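Local coordinates for protein pilotin OutS (Dickeya dadantii, PDB 3UTK) that acts as the lipoprotein pilotin of the type II secretion system, interacting with the secretin OutD in the export of pectate lyases and cellulases across the outer membrane, at residues D107-K111 / A112-S116; S54-R58 / V59-R63. All coordinates share one frame; numbering follows the deposited sequence.

Contact 1 (D107-K111 / A112-S116)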
ATOM      1  N   ASP A 107     -15.485  -2.660  -4.256  1.00 23.01           N
ATOM      2  CA  ASP A 107     -16.050  -1.399  -3.767  1.00 22.10           C
ATOM      3  C   ASP A 107     -16.886  -0.610  -4.793  1.00 21.89           C
ATOM      4  O   ASP A 107     -17.454   0.439  -4.481  1.00 21.30           O
ATOM      5  CB  ASP A 107     -14.981  -0.529  -3.052  1.00 19.26           C
ATOM      6  CG  ASP A 107     -14.045   0.216  -4.010  1.00 22.35           C
ATOM      7  OD1 ASP A 107     -14.378   0.402  -5.196  1.00 24.38           O
ATOM      8  OD2 ASP A 107     -12.956   0.651  -3.549  1.00 22.53           O
ATOM      9  N   GLY A 108     -16.980  -1.136  -6.007  1.00 20.93           N
ATOM     10  CA  GLY A 108     -17.819  -0.525  -7.021  1.00 19.08           C
ATOM     11  C   GLY A 108     -17.153   0.496  -7.932  1.00 20.22           C
ATOM     12  O   GLY A 108     -17.796   1.008  -8.839  1.00 20.68           O
ATOM     13  N   THR A 109     -15.875   0.787  -7.710  1.00 20.39           N
ATOM     14  CA  THR A 109     -15.141   1.710  -8.589  1.00 18.25           C
ATOM     15  C   THR A 109     -14.638   0.922  -9.797  1.00 19.05           C
ATOM     16  O   THR A 109     -13.975  -0.083  -9.633  1.00 20.57           O
ATOM     17  CB  THR A 109     -13.919   2.320  -7.868  1.00 21.81           C
ATOM     18  OG1 THR A 109     -14.330   2.869  -6.611  1.00 23.61           O
ATOM     19  CG2 THR A 109     -13.273   3.413  -8.720  1.00 21.60           C
ATOM     20  N   PRO A 110     -14.974   1.365 -11.020  1.00 19.04           N
ATOM     21  CA  PRO A 110     -14.521   0.589 -12.180  1.00 17.51           C
ATOM     22  C   PRO A 110     -13.003   0.502 -12.210  1.00 15.30           C
ATOM     23  O   PRO A 110     -12.325   1.437 -11.798  1.00 19.39           O
ATOM     24  CB  PRO A 110     -15.032   1.401 -13.376  1.00 16.93           C
ATOM     25  CG  PRO A 110     -16.223   2.172 -12.821  1.00 18.67           C
ATOM     26  CD  PRO A 110     -15.897   2.453 -11.381  1.00 20.62           C
ATOM     27  N   LYS A 111     -12.482  -0.602 -12.713  1.00 15.75           N
ATOM     28  CA  LYS A 111     -11.042  -0.808 -12.732  1.00 18.19           C
ATOM     29  C   LYS A 111     -10.289   0.341 -13.406  1.00 14.24           C
ATOM     30  O   LYS A 111      -9.301   0.842 -12.874  1.00 18.65           O
ATOM     31  CB  LYS A 111     -10.716  -2.138 -13.406  1.00 24.20           C
ATOM     32  CG  LYS A 111      -9.243  -2.471 -13.440  1.00 29.15           C
ATOM     33  CD  LYS A 111      -9.017  -3.948 -13.757  1.00 35.78           C
ATOM     34  CE  LYS A 111      -9.467  -4.309 -15.163  1.00 40.88           C
ATOM     35  NZ  LYS A 111      -9.345  -5.780 -15.416  1.00 42.46           N
ATOM     36  N   ALA A 112     -10.743   0.748 -14.584  1.00 14.97           N
ATOM     37  CA  ALA A 112     -10.050   1.798 -15.327  1.00 16.75           C
ATOM     38  C   ALA A 112      -9.955   3.084 -14.528  1.00 16.73           C
ATOM     39  O   ALA A 112      -8.934   3.773 -14.570  1.00 19.36           O
ATOM     40  CB  ALA A 112     -10.736   2.055 -16.670  1.00 20.83           C
ATOM     41  N   THR A 113     -11.032   3.415 -13.822  1.00 14.85           N
ATOM     42  CA  THR A 113     -11.086   4.601 -12.973  1.00 16.57           C
ATOM     43  C   THR A 113     -10.103   4.504 -11.802  1.00 16.79           C
ATOM     44  O   THR A 113      -9.311   5.417 -11.556  1.00 16.49           O
ATOM     45  CB  THR A 113     -12.519   4.796 -12.446  1.00 17.32           C
ATOM     46  OG1 THR A 113     -13.408   4.940 -13.562  1.00 20.06           O
ATOM     47  CG2 THR A 113     -12.625   6.036 -11.562  1.00 17.31           C
ATOM     48  N   GLN A 114     -10.165   3.399 -11.073  1.00 17.75           N
ATOM     49  CA  GLN A 114      -9.256   3.179  -9.959  1.00 14.78           C
ATOM     50  C   GLN A 114      -7.789   3.182 -10.400  1.00 17.54           C
ATOM     51  O   GLN A 114      -6.939   3.802  -9.751  1.00 20.39           O
ATOM     52  CB  GLN A 114      -9.605   1.873  -9.232  1.00 12.70           C
ATOM     53  CG  GLN A 114      -8.858   1.725  -7.918  1.00 15.56           C
ATOM     54  CD  GLN A 114      -9.338   2.727  -6.904  1.00 18.02           C
ATOM     55  OE1 GLN A 114     -10.403   2.552  -6.323  1.00 17.55           O
ATOM     56  NE2 GLN A 114      -8.562   3.789  -6.688  1.00 18.59           N
ATOM     57  N   CYS A 115      -7.485   2.498 -11.499  1.00 17.22           N
ATOM     58  CA  CYS A 115      -6.106   2.450 -11.991  1.00 16.89           C
ATOM     59  C   CYS A 115      -5.601   3.831 -12.373  1.00 16.55           C
ATOM     60  O   CYS A 115      -4.463   4.191 -12.062  1.00 16.87           O
ATOM     61  CB  CYS A 115      -5.969   1.518 -13.198  1.00 19.69           C
ATOM     62  SG  CYS A 115      -6.277  -0.234 -12.840  1.00 25.63           S
ATOM     63  N   SER A 116      -6.424   4.594 -13.079  1.00 18.19           N
ATOM     64  CA  SER A 116      -6.024   5.939 -13.483  1.00 17.54           C
ATOM     65  C   SER A 116      -5.740   6.789 -12.240  1.00 18.98           C
ATOM     66  O   SER A 116      -4.768   7.549 -12.194  1.00 16.54           O
ATOM     67  CB  SER A 116      -7.124   6.595 -14.324  1.00 19.25           C
ATOM     68  OG  SER A 116      -6.703   7.871 -14.784  1.00 22.86           O
TER
HETATM   69  O   HOH W   1     -12.011   3.217  -4.095  1.00 25.62           O

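Contact 2 (S54-R58 / V59-R63)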
ATOM      1  N   SER A  54      -0.937  -0.333  -3.769  1.00 18.93           N
ATOM      2  CA  SER A  54       0.186  -0.851  -4.529  1.00 17.83           C
ATOM      3  C   SER A  54      -0.088  -2.232  -5.123  1.00 16.67           C
ATOM      4  O   SER A  54       0.239  -2.468  -6.272  1.00 19.82           O
ATOM      5  CB  SER A  54       1.449  -0.890  -3.671  1.00 18.84           C
ATOM      6  OG  SER A  54       1.813   0.418  -3.268  1.00 18.89           O
ATOM      7  N   LYS A  55      -0.652  -3.155  -4.340  1.00 15.16           N
ATOM      8  CA  LYS A  55      -0.989  -4.475  -4.879  1.00 14.15           C
ATOM      9  C   LYS A  55      -2.055  -4.335  -5.974  1.00 17.24           C
ATOM     10  O   LYS A  55      -2.018  -5.035  -6.981  1.00 19.44           O
ATOM     11  CB  LYS A  55      -1.462  -5.429  -3.773  1.00 17.85           C
ATOM     12  CG  LYS A  55      -1.793  -6.835  -4.275  1.00 20.60           C
ATOM     13  CD  LYS A  55      -2.116  -7.806  -3.145  1.00 23.98           C
ATOM     14  CE  LYS A  55      -2.331  -9.213  -3.692  1.00 27.98           C
ATOM     15  NZ  LYS A  55      -2.306 -10.243  -2.616  1.00 31.64           N
ATOM     16  N   TYR A  56      -3.011  -3.438  -5.765  1.00 16.11           N
ATOM     17  CA  TYR A  56      -4.032  -3.177  -6.779  1.00 15.84           C
ATOM     18  C   TYR A  56      -3.385  -2.743  -8.103  1.00 15.73           C
ATOM     19  O   TYR A  56      -3.776  -3.190  -9.181  1.00 17.95           O
ATOM     20  CB  TYR A  56      -5.050  -2.134  -6.278  1.00 15.62           C
ATOM     21  CG  TYR A  56      -6.243  -1.953  -7.187  1.00 17.90           C
ATOM     22  CD1 TYR A  56      -6.157  -1.175  -8.336  1.00 17.08           C
ATOM     23  CD2 TYR A  56      -7.465  -2.545  -6.884  1.00 18.25           C
ATOM     24  CE1 TYR A  56      -7.255  -1.011  -9.168  1.00 18.84           C
ATOM     25  CE2 TYR A  56      -8.562  -2.385  -7.711  1.00 17.09           C
ATOM     26  CZ  TYR A  56      -8.453  -1.622  -8.846  1.00 17.77           C
ATOM     27  OH  TYR A  56      -9.548  -1.474  -9.668  1.00 19.46           O
ATOM     28  N   LEU A  57      -2.365  -1.900  -8.026  1.00 16.57           N
ATOM     29  CA  LEU A  57      -1.705  -1.458  -9.245  1.00 15.08           C
ATOM     30  C   LEU A  57      -1.005  -2.637  -9.916  1.00 15.45           C
ATOM     31  O   LEU A  57      -1.116  -2.824 -11.122  1.00 16.73           O
ATOM     32  CB  LEU A  57      -0.698  -0.338  -8.971  1.00 15.42           C
ATOM     33  CG  LEU A  57      -1.251   1.067  -8.701  1.00 16.42           C
ATOM     34  CD1 LEU A  57      -0.138   2.048  -8.289  1.00 20.18           C
ATOM     35  CD2 LEU A  57      -1.996   1.616  -9.923  1.00 18.60           C
ATOM     36  N   ARG A  58      -0.286  -3.432  -9.133  1.00 14.98           N
ATOM     37  CA  ARG A  58       0.461  -4.542  -9.719  1.00 13.48           C
ATOM     38  C   ARG A  58      -0.478  -5.559 -10.364  1.00 18.78           C
ATOM     39  O   ARG A  58      -0.253  -5.995 -11.492  1.00 20.67           O
ATOM     40  CB  ARG A  58       1.349  -5.240  -8.674  1.00 14.73           C
ATOM     41  CG  ARG A  58       2.325  -6.260  -9.280  1.00 17.92           C
ATOM     42  CD  ARG A  58       3.041  -7.062  -8.199  1.00 19.72           C
ATOM     43  NE  ARG A  58       2.142  -8.020  -7.571  1.00 21.71           N
ATOM     44  CZ  ARG A  58       1.924  -8.112  -6.265  1.00 22.61           C
ATOM     45  NH1 ARG A  58       2.547  -7.298  -5.423  1.00 23.41           N
ATOM     46  NH2 ARG A  58       1.072  -9.021  -5.802  1.00 21.81           N
ATOM     47  N   VAL A  59      -1.525  -5.946  -9.642  1.00 20.40           N
ATOM     48  CA  VAL A  59      -2.370  -7.050 -10.081  1.00 22.69           C
ATOM     49  C   VAL A  59      -3.472  -6.621 -11.053  1.00 24.50           C
ATOM     50  O   VAL A  59      -3.691  -7.276 -12.079  1.00 30.56           O
ATOM     51  CB  VAL A  59      -2.982  -7.807  -8.879  1.00 23.01           C
ATOM     52  CG1 VAL A  59      -3.925  -8.910  -9.358  1.00 26.51           C
ATOM     53  CG2 VAL A  59      -1.871  -8.376  -7.996  1.00 24.24           C
ATOM     54  N   GLN A  60      -4.166  -5.530 -10.734  1.00 19.49           N
ATOM     55  CA  GLN A  60      -5.315  -5.102 -11.533  1.00 16.11           C
ATOM     56  C   GLN A  60      -4.907  -4.171 -12.666  1.00 16.15           C
ATOM     57  O   GLN A  60      -5.564  -4.109 -13.710  1.00 21.72           O
ATOM     58  CB  GLN A  60      -6.371  -4.415 -10.645  1.00 15.14           C
ATOM     59  CG  GLN A  60      -6.835  -5.260  -9.452  1.00 19.71           C
ATOM     60  CD  GLN A  60      -7.507  -6.554  -9.876  1.00 24.52           C
ATOM     61  OE1 GLN A  60      -7.250  -7.617  -9.310  1.00 30.19           O
ATOM     62  NE2 GLN A  60      -8.383  -6.467 -10.862  1.00 22.33           N
ATOM     63  N   CYS A  61      -3.820  -3.439 -12.468  1.00 16.10           N
ATOM     64  CA  CYS A  61      -3.433  -2.393 -13.419  1.00 16.51           C
ATOM     65  C   CYS A  61      -2.188  -2.766 -14.214  1.00 18.26           C
ATOM     66  O   CYS A  61      -1.600  -1.931 -14.919  1.00 20.77           O
ATOM     67  CB  CYS A  61      -3.214  -1.074 -12.670  1.00 19.27           C
ATOM     68  SG  CYS A  61      -4.655  -0.556 -11.661  1.00 24.21           S
ATOM     69  N   GLU A  62      -1.819  -4.036 -14.120  1.00 16.39           N
ATOM     70  CA  GLU A  62      -0.678  -4.605 -14.847  1.00 18.02           C
ATOM     71  C   GLU A  62       0.605  -3.812 -14.639  1.00 18.98           C
ATOM     72  O   GLU A  62       1.438  -3.749 -15.541  1.00 18.66           O
ATOM     73  CB  GLU A  62      -0.965  -4.678 -16.351  1.00 19.30           C
ATOM     74  CG  GLU A  62      -2.301  -5.280 -16.706  1.00 26.68           C
ATOM     75  CD  GLU A  62      -2.404  -6.717 -16.285  1.00 36.81           C
ATOM     76  OE1 GLU A  62      -1.355  -7.307 -15.954  1.00 39.75           O
ATOM     77  OE2 GLU A  62      -3.530  -7.257 -16.283  1.00 40.66           O
ATOM     78  N   ARG A  63       0.749  -3.191 -13.471  1.00 15.96           N
ATOM     79  CA  ARG A  63       1.998  -2.510 -13.125  1.00 17.68           C
ATOM     80  C   ARG A  63       3.039  -3.551 -12.720  1.00 20.55           C
ATOM     81  O   ARG A  63       3.377  -3.715 -11.540  1.00 20.87           O
ATOM     82  CB  ARG A  63       1.783  -1.467 -12.017  1.00 17.28           C
ATOM     83  CG  ARG A  63       1.039  -0.209 -12.451  1.00 18.66           C
ATOM     84  CD  ARG A  63       1.870   0.680 -13.404  1.00 18.50           C
ATOM     85  NE  ARG A  63       3.183   1.079 -12.874  1.00 19.82           N
ATOM     86  CZ  ARG A  63       3.431   2.218 -12.230  1.00 18.35           C
ATOM     87  NH1 ARG A  63       2.453   3.084 -11.991  1.00 18.20           N
ATOM     88  NH2 ARG A  63       4.662   2.489 -11.800  1.00 20.83           N
TER

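Contact 1 (D107-K111 / A112-S116)
Thr109 and Gln114 cross at about a right angle where an Asx turn leads into the N-terminal end of helix 111-121. The two branches of Thr109 divide the work. With chi1 at -51°, OG1 sits beside its backbone N and turns back to Asp107, while CG2 lies anti to that N and meets the first helical turn, 3.9 Å from Thr113 CG2 and 3.8 Å from Gln114 OE1. A threonine thus turns its hydroxyl to the turn and its methyl to the helix. Asp107 OD1 closes the Asx turn by accepting from Thr109 N (3.0 Å), nearly along its C-O axis, and takes Thr109 OG1 from above the carboxylate plane; Gly108, between them, has the positive phi that glycine tolerates well. Pro110, in the N-cap position, lies side by side with Thr113 and points the same way, and its carbonyl O receives Gln114 N in an almost linear helical bond (3.0 Å, 175°). Next in sequence, Lys111 lays its CG 3.8 Å from SG of Cys115, which is disulfide-bonded to Cys61. The bend of Gln114 at chi2 (69°) brings its amide oxygen back toward Asp107, where one water donates to both Asp107 OD2 and Gln114 OE1, 2.8 Å from each.

Contact 2 (S54-R58 / V59-R63)
Val59 packs alongside Lys55, the two side chains pointing the same way, in the last turns of helix 40-60 before the chain leaves it. Its backbone N gives Lys55 O a regular helical bond (2.9 Å), and its compact CG2 branch lies by the Lys55 stem at CG and obliquely to the Arg58 guanidinium, 3.7 Å from Arg58 NH2. The charged ends of these two basic residues find partners beyond the contact: Lys55 NZ pairs with Glu98 and Asp69, and Arg58 NH2 also with Asp69. Gln60 follows, bonding from N to Tyr56 O (2.8 Å). Its chi1 of -55° puts CG over the centre of the Tyr56 ring, a CH-pi contact of 3.8 Å from CG to the centroid, only 13° off the normal; the flexible glutamine can thus lend its methylene to the ring and carry its amide beyond. Cys61 SG makes an oblique sulfur-aromatic contact with the same ring, 3.6 Å from Tyr56 CE1, and also touches Leu57 CD2, while Cys61 N makes only weak bonds to the carbonyls of Tyr56 and Leu57. Glu62 takes left-handed helical angles, and the chain bends back there. Arg63 N thereby bonds to Leu57 O (3.0 Å), six residues earlier, and Arg63 CG rests on Leu57 CB. The return also brings Arg63 O to 3.5 Å from Arg58 CA in a CA-H...O contact. As regular helical bonding gives way, then, the wide turn still occupies Leu57 O, while the Tyr56 ring and Leu57 CD2 flank a sulfur already fixed by its disulfide to Cys115.

Overall arrangement
Contact 2 comes first along the chain, at the C-terminal end of helix 40-60, and contact 1 follows at the entry to helix 111-121, after helices 69-82 and 94-106. Their centres are 12 Å apart, on the same side of the molecule's centre, with contact 1 the more superficial. The disulfide between Cys61 SG and Cys115 SG (2.0 Å) joins them covalently. Beside it, Tyr56 OH packs against Gln114 CB at 3.4 Å, and Lys111 CD reaches Gln60 O at 3.5 Å. The chain just beyond the end of helix 40-60 is thus fastened to the early part of helix 111-121 within this all-helical pilotin of nested, perpendicular hairpins, tying together parts of the chain far apart in sequence.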